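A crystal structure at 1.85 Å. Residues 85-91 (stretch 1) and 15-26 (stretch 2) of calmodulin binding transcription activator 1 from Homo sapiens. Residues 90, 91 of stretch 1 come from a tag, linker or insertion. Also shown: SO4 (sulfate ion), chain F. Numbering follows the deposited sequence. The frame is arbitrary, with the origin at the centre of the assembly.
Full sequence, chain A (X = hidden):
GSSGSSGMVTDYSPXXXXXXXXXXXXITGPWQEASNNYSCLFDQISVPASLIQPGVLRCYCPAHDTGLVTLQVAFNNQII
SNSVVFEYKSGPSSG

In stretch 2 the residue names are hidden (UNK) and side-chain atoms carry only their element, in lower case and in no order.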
ATOM      1  N   VAL A  85       2.025  13.540   4.120  1.00 11.83           N
ATOM      2  CA  VAL A  85       3.048  13.307   5.121  1.00 12.22           C
ATOM      3  C   VAL A  85       3.587  11.877   5.140  1.00 14.28           C
ATOM      4  O   VAL A  85       2.830  10.910   5.030  1.00 14.85           O
ATOM      5  CB  VAL A  85       2.506  13.648   6.526  1.00 11.74           C
ATOM      6  CG1 VAL A  85       1.359  12.711   6.872  1.00 11.16           C
ATOM      7  CG2 VAL A  85       3.613  13.548   7.561  1.00 13.41           C
ATOM      8  N   PHE A  86       4.905  11.747   5.257  1.00 13.29           N
ATOM      9  CA  PHE A  86       5.534  10.432   5.360  1.00 12.89           C
ATOM     10  C   PHE A  86       6.475  10.577   6.540  1.00 13.17           C
ATOM     11  O   PHE A  86       7.196  11.566   6.645  1.00 13.44           O
ATOM     12  CB  PHE A  86       6.313  10.065   4.096  1.00 11.28           C
ATOM     13  CG  PHE A  86       6.809   8.637   4.080  1.00 11.91           C
ATOM     14  CD1 PHE A  86       8.133   8.340   4.402  1.00 11.99           C
ATOM     15  CD2 PHE A  86       5.944   7.590   3.770  1.00 12.58           C
ATOM     16  CE1 PHE A  86       8.589   7.013   4.414  1.00 13.75           C
ATOM     17  CE2 PHE A  86       6.387   6.261   3.779  1.00 13.31           C
ATOM     18  CZ  PHE A  86       7.714   5.975   4.101  1.00 13.02           C
ATOM     19  N   GLU A  87       6.480   9.594   7.424  1.00 13.95           N
ATOM     20  CA  GLU A  87       7.315   9.693   8.605  1.00 16.12           C
ATOM     21  C   GLU A  87       8.451   8.703   8.742  1.00 17.30           C
ATOM     22  O   GLU A  87       8.275   7.504   8.554  1.00 17.52           O
ATOM     23  CB  GLU A  87       6.438   9.611   9.860  1.00 16.41           C
ATOM     24  CG  GLU A  87       7.232   9.458  11.154  1.00 20.64           C
ATOM     25  CD  GLU A  87       6.378   9.618  12.400  1.00 23.71           C
ATOM     26  OE1 GLU A  87       5.182   9.264  12.351  1.00 22.83           O
ATOM     27  OE2 GLU A  87       6.916  10.084  13.435  1.00 23.18           O
ATOM     28  N   TYR A  88       9.628   9.226   9.061  1.00 17.84           N
ATOM     29  CA  TYR A  88      10.778   8.382   9.312  1.00 19.32           C
ATOM     30  C   TYR A  88      10.865   8.332  10.835  1.00 22.80           C
ATOM     31  O   TYR A  88      11.077   9.356  11.495  1.00 21.74           O
ATOM     32  CB  TYR A  88      12.050   8.969   8.698  1.00 18.53           C
ATOM     33  CG  TYR A  88      12.128   8.758   7.202  1.00 17.30           C
ATOM     34  CD1 TYR A  88      11.574   9.679   6.313  1.00 16.50           C
ATOM     35  CD2 TYR A  88      12.711   7.604   6.675  1.00 16.11           C
ATOM     36  CE1 TYR A  88      11.598   9.455   4.934  1.00 17.23           C
ATOM     37  CE2 TYR A  88      12.736   7.371   5.300  1.00 15.99           C
ATOM     38  CZ  TYR A  88      12.179   8.300   4.437  1.00 15.72           C
ATOM     39  OH  TYR A  88      12.213   8.076   3.075  1.00 15.04           O
ATOM     40  N   LYS A  89      10.641   7.143  11.385  1.00 25.45           N
ATOM     41  CA  LYS A  89      10.675   6.943  12.830  1.00 29.74           C
ATOM     42  C   LYS A  89      12.029   6.405  13.257  1.00 33.27           C
ATOM     43  O   LYS A  89      12.665   5.652  12.524  1.00 32.64           O
ATOM     44  CB  LYS A  89       9.596   5.948  13.258  1.00 30.04           C
ATOM     45  CG  LYS A  89       8.178   6.362  12.919  1.00 31.74           C
ATOM     46  CD  LYS A  89       7.184   5.336  13.429  1.00 34.20           C
ATOM     47  CE  LYS A  89       5.752   5.795  13.211  1.00 36.41           C
ATOM     48  NZ  LYS A  89       4.768   4.824  13.766  1.00 37.51           N
ATOM     49  N   SER A  90      12.459   6.790  14.455  1.00 37.16           N
ATOM     50  CA  SER A  90      13.737   6.343  14.993  1.00 40.80           C
ATOM     51  C   SER A  90      13.821   4.817  15.049  1.00 42.37           C
ATOM     52  O   SER A  90      14.821   4.232  14.631  1.00 43.38           O
ATOM     53  CB  SER A  90      13.947   6.939  16.387  1.00 41.84           C
ATOM     54  OG  SER A  90      12.785   6.784  17.184  1.00 44.37           O
ATOM     55  N   GLY A  91      12.773   4.181  15.568  1.00 43.99           N
ATOM     56  CA  GLY A  91      12.742   2.730  15.661  1.00 46.62           C
ATOM     57  C   GLY A  91      13.963   2.051  16.265  1.00 48.82           C
ATOM     58  O   GLY A  91      14.894   2.757  16.715  1.00 49.76           O
ATOM     59  N   UNK A  15       2.782   4.349   5.994  1.00 12.27           N
ATOM     60  CA  UNK A  15       2.931   5.799   6.114  1.00 15.69           C
ATOM     61  C   UNK A  15       4.251   6.190   6.766  1.00 13.38           C
ATOM     62  O   UNK A  15       4.497   7.370   7.004  1.00 12.34           O
ATOM     63  c   UNK A  15       1.791   6.360   6.960  1.00 19.43           C
ATOM     64  c   UNK A  15       1.528   5.519   8.205  1.00 27.55           C
ATOM     65  c   UNK A  15       0.516   6.142   9.141  1.00 32.87           C
ATOM     66  o   UNK A  15       0.725   6.059  10.373  1.00 34.71           O
ATOM     67  o   UNK A  15      -0.492   6.702   8.646  1.00 36.16           O
ATOM     68  N   UNK A  16       5.103   5.207   7.039  1.00 13.44           N
ATOM     69  CA  UNK A  16       6.372   5.480   7.706  1.00 14.26           C
ATOM     70  C   UNK A  16       7.455   4.467   7.367  1.00 14.13           C
ATOM     71  O   UNK A  16       7.182   3.426   6.785  1.00 14.01           O
ATOM     72  c   UNK A  16       5.931   1.923  10.448  1.00 16.17           C
ATOM     73  c   UNK A  16       4.561   3.515   9.681  1.00 16.89           C
ATOM     74  c   UNK A  16       5.800   4.087   9.699  1.00 14.79           C
ATOM     75  c   UNK A  16       8.644   1.875  10.925  1.00 14.69           C
ATOM     76  c   UNK A  16       7.851   0.736  11.174  1.00 15.38           C
ATOM     77  c   UNK A  16       6.167   5.460   9.216  1.00 14.32           C
ATOM     78  c   UNK A  16       8.078   3.052  10.434  1.00 14.14           C
ATOM     79  c   UNK A  16       6.699   3.085  10.190  1.00 15.20           C
ATOM     80  n   UNK A  16       4.632   2.213  10.129  1.00 17.61           N
ATOM     81  c   UNK A  16       6.499   0.742  10.942  1.00 16.16           C
ATOM     82  N   UNK A  17       8.679   4.782   7.774  1.00 15.17           N
ATOM     83  CA  UNK A  17       9.838   3.920   7.555  1.00 16.24           C
ATOM     84  C   UNK A  17      10.904   4.227   8.596  1.00 16.95           C
ATOM     85  O   UNK A  17      10.877   5.286   9.229  1.00 17.24           O
ATOM     86  o   UNK A  17      11.739   3.623   6.063  1.00 16.47           O
ATOM     87  c   UNK A  17      10.427   4.163   6.164  1.00 17.22           C
ATOM     88  N   UNK A  18      11.830   3.296   8.790  1.00 17.18           N
ATOM     89  CA  UNK A  18      12.927   3.534   9.711  1.00 18.55           C
ATOM     90  C   UNK A  18      13.910   4.388   8.903  1.00 18.26           C
ATOM     91  O   UNK A  18      13.784   4.492   7.678  1.00 16.98           O
ATOM     92  c   UNK A  18      10.946   0.100  12.907  1.00 31.49           C
ATOM     93  c   UNK A  18      13.545   2.209  10.172  1.00 22.62           C
ATOM     94  o   UNK A  18      10.102  -0.541  13.792  1.00 36.05           O
ATOM     95  c   UNK A  18      12.647   1.452  11.137  1.00 25.79           C
ATOM     96  c   UNK A  18      11.389  -0.540  11.755  1.00 29.88           C
ATOM     97  c   UNK A  18      11.341   1.395  13.179  1.00 30.55           C
ATOM     98  c   UNK A  18      12.187   2.062  12.299  1.00 27.10           C
ATOM     99  c   UNK A  18      12.240   0.141  10.875  1.00 29.24           C
ATOM    100  N   UNK A  19      14.887   5.020   9.567  1.00 17.85           N
ATOM    101  CA  UNK A  19      15.879   5.879   8.908  1.00 17.72           C
ATOM    102  C   UNK A  19      16.641   5.306   7.719  1.00 16.77           C
ATOM    103  O   UNK A  19      16.959   6.033   6.779  1.00 16.36           O
ATOM    104  c   UNK A  19      15.122   4.990  11.020  1.00 18.32           C
ATOM    105  c   UNK A  19      16.811   6.265  10.056  1.00 18.51           C
ATOM    106  c   UNK A  19      15.909   6.264  11.231  1.00 19.62           C
ATOM    107  N   UNK A  20      16.940   4.013   7.754  1.00 16.47           N
ATOM    108  CA  UNK A  20      17.687   3.398   6.664  1.00 16.96           C
ATOM    109  C   UNK A  20      16.889   3.309   5.364  1.00 15.54           C
ATOM    110  O   UNK A  20      17.456   3.039   4.304  1.00 14.18           O
ATOM    111  o   UNK A  20      16.556  -0.089   9.485  1.00 26.99           O
ATOM    112  c   UNK A  20      16.798   1.018   8.956  1.00 26.79           C
ATOM    113  c   UNK A  20      17.058   1.052   7.458  1.00 22.16           C
ATOM    114  c   UNK A  20      18.169   1.998   7.072  1.00 18.58           C
ATOM    115  o   UNK A  20      16.824   2.089   9.603  1.00 26.62           O
ATOM    116  N   UNK A  21      15.581   3.551   5.445  1.00 14.64           N
ATOM    117  CA  UNK A  21      14.738   3.485   4.260  1.00 14.22           C
ATOM    118  C   UNK A  21      14.674   2.067   3.713  1.00 13.49           C
ATOM    119  O   UNK A  21      14.792   1.109   4.466  1.00 14.41           O
ATOM    120  N   UNK A  22      14.484   1.927   2.407  1.00 12.49           N
ATOM    121  CA  UNK A  22      14.424   0.598   1.819  1.00 10.85           C
ATOM    122  C   UNK A  22      13.135  -0.151   2.119  1.00 11.77           C
ATOM    123  O   UNK A  22      13.129  -1.378   2.262  1.00 10.33           O
ATOM    124  N   UNK A  23      12.036   0.588   2.227  1.00 11.89           N
ATOM    125  CA  UNK A  23      10.735  -0.014   2.486  1.00 11.39           C
ATOM    126  C   UNK A  23       9.813   0.238   1.293  1.00 11.76           C
ATOM    127  O   UNK A  23       9.725   1.361   0.803  1.00  9.17           O
ATOM    128  c   UNK A  23      10.988   0.489   4.933  1.00 14.71           C
ATOM    129  c   UNK A  23       8.743  -0.094   4.012  1.00 14.31           C
ATOM    130  c   UNK A  23      10.065   0.599   3.742  1.00 13.36           C
ATOM    131  N   UNK A  24       9.129  -0.801   0.820  1.00  9.98           N
ATOM    132  CA  UNK A  24       8.208  -0.622  -0.296  1.00 10.07           C
ATOM    133  C   UNK A  24       7.019   0.235   0.139  1.00  8.80           C
ATOM    134  O   UNK A  24       6.455   0.042   1.218  1.00 10.09           O
ATOM    135  n   UNK A  24       5.037  -5.255  -1.584  1.00 18.30           N
ATOM    136  c   UNK A  24       6.612  -1.813  -1.875  1.00 12.57           C
ATOM    137  c   UNK A  24       6.089  -3.152  -2.329  1.00 15.46           C
ATOM    138  c   UNK A  24       7.672  -1.969  -0.793  1.00 10.27           C
ATOM    139  c   UNK A  24       5.369  -3.863  -1.198  1.00 15.89           C
ATOM    140  N   UNK A  25       6.640   1.186  -0.705  1.00  8.88           N
ATOM    141  CA  UNK A  25       5.499   2.037  -0.415  1.00  6.79           C
ATOM    142  C   UNK A  25       4.584   2.009  -1.635  1.00  8.31           C
ATOM    143  O   UNK A  25       5.050   2.139  -2.771  1.00  8.07           O
ATOM    144  c   UNK A  25       4.704   4.362   0.162  1.00  7.81           C
ATOM    145  c   UNK A  25       6.902   3.560   1.036  1.00  9.31           C
ATOM    146  c   UNK A  25       5.930   3.505  -0.143  1.00  8.59           C
ATOM    147  N   UNK A  26       3.294   1.780  -1.409  1.00  7.64           N
ATOM    148  CA  UNK A  26       2.330   1.794  -2.505  1.00  8.33           C
ATOM    149  C   UNK A  26       1.621   3.132  -2.373  1.00  7.87           C
ATOM    150  O   UNK A  26       1.302   3.558  -1.265  1.00  8.36           O
ATOM    151  c   UNK A  26       1.322   0.644  -2.373  1.00  6.99           C
ATOM    152  c   UNK A  26       0.792  -1.792  -2.543  1.00 10.89           C
ATOM    153  c   UNK A  26       1.903  -0.755  -2.576  1.00  8.56           C
ATOM    154  c   UNK A  26       2.635  -0.813  -3.923  1.00 11.17           C
TER
HETATM  155  S   SO4 F1006       8.676  -6.276  -3.150  0.50109.71           S
HETATM  156  O1  SO4 F1006       7.165  -6.144  -3.051  0.50 83.28           O
HETATM  157  O2  SO4 F1006       8.995  -7.755  -3.307  0.50 84.57           O
HETATM  158  O3  SO4 F1006       9.037  -5.670  -4.384  0.50 55.20           O
HETATM  159  O4  SO4 F1006       9.180  -5.905  -1.875  0.50 57.47           O
HETATM  160  O   HOH W   1       2.827   9.602   8.157  1.00 14.28           O
HETATM  161  O   HOH W   2       3.708   7.085  11.432  1.00 42.97           O

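Position 15 has three side-chain carbons, the third carrying two oxygens. CB points away from stretch 1. The backbone O accepts a hydrogen bond from Glu87 N at 3.0 Å. A carboxylate at the end of two further carbons is glutamate: Glu15. A water donates to Glu87 OE1 at 2.8 Å and weakly to Glu15 OE2 at 3.3 Å, so it joins two acid groups.

Position 16 has one carbon, then fused five- and six-membered rings with eight carbons and one nitrogen. Its CB lies 4.2 Å from Glu87 CB, on the same face of the sheet. Lys89 crosses one ring face. This is an indole: Trp16. Lys89 NZ sits 4.2 Å from the centroid of the five-membered ring of Trp16, nearly on the normal, a cation-pi contact.

Position 17 has one carbon and one oxygen. Its CB is 3.8 Å from Phe86 CE1. A lone oxygen on one carbon is a hydroxyl: Ser17. Its OG then donates to the backbone O of position 18 at 2.7 Å.

Position 18 has one carbon and a six-carbon ring bearing one oxygen. CB points away, but the ring returns to the tag residues, with a ring carbon near Gly91 CA. This is Tyr18. CE1 of Tyr18 is 3.1 Å from Gly91 CA. An ideal CB on Gly91 would clash with that atom.

Position 19 has three carbons closing a ring onto the backbone N. A ring carbon packs near Lys89 O. This is Pro19. Its CD is 3.0 Å from Lys89 O.

Position 20 again has three carbons, the third with two oxygens: Glu20. It makes no contact with stretch 1.

Position 21 has no side-chain atoms: Gly21. Its phi is positive, which favours glycine. Its N donates to Tyr18 O at 3.0 Å, within a type I turn from Tyr18 to Gly21.

Position 22 also lacks a side chain and has positive phi: Gly22. It is out of reach.

Position 23 has one carbon carrying two more: Val23. It makes no contact.

Position 24 has four carbons in a row ending in nitrogen: Lys24. NZ donates to sulfate O1 at 2.7 Å.

Position 25 has one carbon carrying two. It is buried, with a branch carbon near Phe86 CE2. This is Val25. Its CG2 is 3.9 Å from Phe86 CE2.

Position 26 has four carbons, forked at the second: Leu26. It is buried but out of reach.

The contact is a short parallel pairing. Ser17 N donates to Glu87 O at 2.9 Å, and Lys89 N to Ser17 O at 2.9 Å. With the Glu87 bond, these fix the register. Trp16 and Glu87 share one face, Ser17 and Tyr88 the other. Phe86 adds apolar packing.

Stretch 2, residues 15-26: EWSYPEGGVKVL
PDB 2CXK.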